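Local coordinates for protein probable glutamine synthetase (Pseudomonas aeruginosa, PDB 4HPP) that is a probable member of the glutamine synthetase family, whose catalytic domain holds a magnesium ion and a glutamic acid in this model, at residues G157-P160 against G161-S165; L178-G182 against Q183-E187. All coordinates share one frame; numbering follows the deposited sequence.

Contact 1. Residues G157-P160 against G161-S165; sequences GQFP and GWLVS
F159 and L163, one turn apart at the start of helix 159-169, lie side by side and point the same way in this amino-terminal helical turn. L163 CB stands over one face of the phenyl ring, off-centre toward its rim, in a CH-pi contact 4.2 Å from the ring centroid. L163 CD2 meets the CE2-CZ part of the same ring, 3.6 Å from F159 CE2. Both residues carry CG anti to the backbone N (chi1 175° for F159), which sends the ring and the isobutyl group off the same flank of the helix. That flank faces inward: F134 of strand 124-137 touches both side chains, and helix 196-216 adds V212 and M216 against F159 and T209 against L163.

On another side of the turn W162 lies against Q158. Its indole CD1 rests 4.0 Å from Q158 CB, and the carbonyl oxygen of Q158 lies at the indole edge, near the ring plane. W162 also packs on P6 of the second subunit, and P160 on L9 of that subunit.

Backbone bonds hold these positions. W162 N donates to Q158 O, and L163 N to F159 O at 2.6 Å. P160 O takes a bond of 3.0 Å from V164 N, nearly straight at 161°, while V164 CG2 lies 3.6 Å from that same P160 O.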
# COMPACT_ATOMS: atom_id res chain seq x y z
N GLY A 157 14.56 18.07 -3.57
CA GLY A 157 14.58 17.18 -2.40
C GLY A 157 16.02 16.84 -1.99
O GLY A 157 16.86 17.73 -1.90
N GLN A 158 16.29 15.54 -1.85
CA GLN A 158 17.65 15.00 -1.48
C GLN A 158 18.64 14.84 -2.67
O GLN A 158 19.81 14.40 -2.48
CB GLN A 158 17.54 13.65 -0.68
CG GLN A 158 16.82 13.76 0.67
CD GLN A 158 15.84 12.62 1.01
OE1 GLN A 158 16.07 11.44 0.71
NE2 GLN A 158 14.74 12.98 1.68
N PHE A 159 18.18 15.16 -3.88
CA PHE A 159 18.96 14.92 -5.10
C PHE A 159 20.21 15.78 -5.14
O PHE A 159 21.30 15.24 -5.26
CB PHE A 159 18.13 15.11 -6.41
CG PHE A 159 18.97 14.98 -7.66
CD1 PHE A 159 19.33 13.71 -8.13
CD2 PHE A 159 19.43 16.12 -8.31
CE1 PHE A 159 20.14 13.58 -9.22
CE2 PHE A 159 20.25 16.00 -9.39
CZ PHE A 159 20.60 14.73 -9.86
N PRO A 160 20.09 17.11 -4.98
CA PRO A 160 21.37 17.86 -5.03
C PRO A 160 22.40 17.40 -3.98
O PRO A 160 23.58 17.20 -4.34
CB PRO A 160 20.95 19.30 -4.73
CG PRO A 160 19.44 19.30 -4.87
CD PRO A 160 19.03 17.94 -4.40
N GLY A 161 21.97 17.23 -2.71
CA GLY A 161 22.87 16.70 -1.64
C GLY A 161 23.50 15.38 -2.03
O GLY A 161 24.70 15.18 -1.88
N TRP A 162 22.72 14.49 -2.64
CA TRP A 162 23.24 13.16 -3.05
C TRP A 162 24.01 13.24 -4.31
O TRP A 162 24.85 12.41 -4.60
CB TRP A 162 22.15 12.13 -3.21
CG TRP A 162 21.93 11.38 -1.95
CD1 TRP A 162 20.79 11.37 -1.17
CD2 TRP A 162 22.88 10.49 -1.25
NE1 TRP A 162 20.94 10.56 -0.07
CE2 TRP A 162 22.19 10.01 -0.06
CE3 TRP A 162 24.20 10.08 -1.48
CZ2 TRP A 162 22.81 9.16 0.88
CZ3 TRP A 162 24.80 9.22 -0.56
CH2 TRP A 162 24.12 8.78 0.60
N LEU A 163 23.76 14.28 -5.09
CA LEU A 163 24.49 14.40 -6.32
C LEU A 163 25.90 14.83 -6.03
O LEU A 163 26.86 14.19 -6.43
CB LEU A 163 23.76 15.34 -7.33
CG LEU A 163 24.54 15.50 -8.61
CD1 LEU A 163 24.81 14.13 -9.20
CD2 LEU A 163 23.82 16.36 -9.61
N VAL A 164 26.05 15.96 -5.39
CA VAL A 164 27.36 16.44 -4.92
C VAL A 164 28.15 15.37 -4.17
O VAL A 164 29.35 15.16 -4.39
CB VAL A 164 27.23 17.79 -4.15
CG1 VAL A 164 28.55 18.24 -3.59
CG2 VAL A 164 26.72 18.83 -5.14
N SER A 165 27.48 14.58 -3.36
CA SER A 165 28.23 13.58 -2.61
C SER A 165 28.71 12.49 -3.54
O SER A 165 29.92 12.11 -3.53
CB SER A 165 27.39 13.06 -1.48
OG SER A 165 27.69 11.74 -1.21

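Contact 2. Residues L178-G182 against Q183-E187; sequences LPEYG and QRQYE. With MG (magnesium ion), chain B; GLU (glutamic acid), chain D.
The Y186 ring and P179 meet on one face of a beta hairpin: P179 CA and the L178 carbonyl oxygen approach the ring obliquely, and P179 CB touches Y186 CE1 at 3.9 Å. F177 also meets this ring, the two planes about 20° apart, and the phenol oxygen is hydrogen-bonded to A152 O.

The side chains of Q185 and E180 run side by side, E180 CB against Q185 OE1, with amide and carboxylate planes 61° apart. Q185 has CG anti to the backbone N and an extended chain, which carries OE1 back to the turn, where it accepts a nearly straight bond of 3.0 Å from G182 N. Its NE2 is held by N233 OD1 and T232 O, so both ends of the amide are gripped and its rotation is fixed. E180 OE2 takes Y181 N on its anti lone pair; a water donates to both E180 OE2 and Q185 OE1 and accepts from the glutamic acid N.

The E180 and E187 carboxylates lie with their planes 35° apart. E180 OE1 binds magnesium at 2.1 Å and E187 OE2 at 2.5 Å; sharing the ion from adjacent positions accounts for these two oxygens coming within 3.0 Å of each other without a hydrogen bond. E133 and OE2 of the glutamic acid, the latter at 2.0 Å, also bind the ion.

L178 and E187 form an antiparallel hydrogen-bonded pair, P179 and Y186 the non-hydrogen-bonded pair beside it. A type II turn from G182 to Q185 closes this hairpin, which supplies two of the three glutamates of the glutamine synthetase magnesium site.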
# COMPACT_ATOMS: atom_id res chain seq x y z
N LEU A 178 23.21 24.33 -8.87
CA LEU A 178 22.27 25.45 -8.92
C LEU A 178 21.07 25.13 -9.82
O LEU A 178 21.25 24.48 -10.84
CB LEU A 178 23.01 26.71 -9.40
CG LEU A 178 23.86 26.68 -10.69
CD1 LEU A 178 23.17 27.41 -11.83
CD2 LEU A 178 25.25 27.26 -10.48
N PRO A 179 19.87 25.59 -9.45
CA PRO A 179 18.76 25.54 -10.48
C PRO A 179 19.07 26.56 -11.55
O PRO A 179 19.64 27.61 -11.24
CB PRO A 179 17.54 26.02 -9.72
CG PRO A 179 18.12 26.89 -8.62
CD PRO A 179 19.48 26.33 -8.24
N GLU A 180 18.78 26.24 -12.81
CA GLU A 180 19.09 27.13 -13.94
C GLU A 180 17.80 27.76 -14.54
O GLU A 180 16.71 27.73 -13.94
CB GLU A 180 19.83 26.35 -15.03
CG GLU A 180 21.32 26.61 -15.12
CD GLU A 180 21.67 27.90 -15.84
OE1 GLU A 180 22.88 28.21 -15.93
OE2 GLU A 180 20.77 28.59 -16.33
N TYR A 181 17.92 28.28 -15.76
CA TYR A 181 16.86 29.14 -16.32
C TYR A 181 15.60 28.33 -16.66
O TYR A 181 14.51 28.75 -16.32
CB TYR A 181 17.41 30.11 -17.44
CG TYR A 181 16.40 31.05 -18.01
CD1 TYR A 181 15.61 31.85 -17.17
CD2 TYR A 181 16.21 31.14 -19.39
CE1 TYR A 181 14.65 32.70 -17.68
CE2 TYR A 181 15.24 31.98 -19.93
CZ TYR A 181 14.46 32.75 -19.08
OH TYR A 181 13.51 33.58 -19.62
N GLY A 182 15.75 27.14 -17.24
CA GLY A 182 14.55 26.40 -17.64
C GLY A 182 13.88 25.63 -16.57
O GLY A 182 14.48 25.32 -15.49
N GLN A 183 12.66 25.23 -16.85
CA GLN A 183 11.93 24.46 -15.87
C GLN A 183 12.58 23.08 -15.66
O GLN A 183 12.86 22.34 -16.64
CB GLN A 183 10.53 24.29 -16.37
CG GLN A 183 9.85 25.60 -16.74
CD GLN A 183 8.37 25.41 -16.72
OE1 GLN A 183 7.86 24.33 -17.10
NE2 GLN A 183 7.65 26.40 -16.21
N ARG A 184 12.85 22.74 -14.39
CA ARG A 184 13.57 21.47 -14.05
C ARG A 184 15.03 21.50 -14.52
O ARG A 184 15.67 20.44 -14.62
CB ARG A 184 12.85 20.26 -14.67
CG ARG A 184 11.32 20.32 -14.58
CD ARG A 184 10.91 20.11 -13.13
NE ARG A 184 9.49 19.93 -12.92
CZ ARG A 184 8.91 19.89 -11.71
NH1 ARG A 184 9.66 20.00 -10.60
NH2 ARG A 184 7.56 19.76 -11.61
N GLN A 185 15.55 22.68 -14.90
CA GLN A 185 16.92 22.70 -15.28
C GLN A 185 17.82 22.93 -14.05
O GLN A 185 17.55 23.83 -13.20
CB GLN A 185 17.16 23.77 -16.29
CG GLN A 185 18.47 23.58 -17.02
CD GLN A 185 18.78 24.64 -18.05
OE1 GLN A 185 18.39 25.82 -17.90
NE2 GLN A 185 19.52 24.25 -19.09
N TYR A 186 18.90 22.13 -13.99
CA TYR A 186 19.98 22.29 -13.00
C TYR A 186 21.36 22.28 -13.65
O TYR A 186 21.53 21.86 -14.78
CB TYR A 186 19.91 21.19 -11.96
CG TYR A 186 18.58 21.25 -11.26
CD1 TYR A 186 18.43 22.02 -10.10
CD2 TYR A 186 17.43 20.62 -11.82
CE1 TYR A 186 17.23 22.13 -9.47
CE2 TYR A 186 16.22 20.71 -11.17
CZ TYR A 186 16.13 21.48 -9.99
OH TYR A 186 14.96 21.63 -9.30
N GLU A 187 22.33 22.82 -12.92
CA GLU A 187 23.70 22.84 -13.37
C GLU A 187 24.62 22.44 -12.23
O GLU A 187 24.50 22.91 -11.09
CB GLU A 187 24.07 24.21 -13.90
CG GLU A 187 25.42 24.23 -14.62
CD GLU A 187 25.89 25.64 -15.03
OE1 GLU A 187 27.01 25.77 -15.56
OE2 GLU A 187 25.15 26.61 -14.85
MG MG B . 24.73 27.91 -16.97
N GLU D . 21.45 27.15 -21.26
CA GLU D . 22.46 27.97 -22.05
C GLU D . 23.20 27.22 -23.19
O GLU D . 22.61 26.48 -23.96
CB GLU D . 23.49 28.58 -21.11
CG GLU D . 22.93 29.66 -20.23
CD GLU D . 23.90 30.09 -19.17
OE1 GLU D . 24.34 31.25 -19.26
OE2 GLU D . 24.23 29.27 -18.28
OXT GLU D . 24.42 27.33 -23.36
O HOH W 1 19.73 27.93 -19.19

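Both contacts are largely buried and both border the second subunit, yet they differ in chemistry. Contact 1 lies within the first turns of one helix and is made by hydrocarbon and aromatic packing, with polar groups engaged chiefly through the backbone. Contact 2, the hairpin that follows that helix in the chain, brings carboxylates, an amide, a water and magnesium together, while its turn is more open at Q183. The two do not touch: their centres are 14 Å apart and their nearest atoms about 6 Å. F177 and F134 bridge them, F177 touching P160, L163 and Y186, and F134 touching F159, L163 and Y186; the side chain of L163 stays about 14 Å from the magnesium ion.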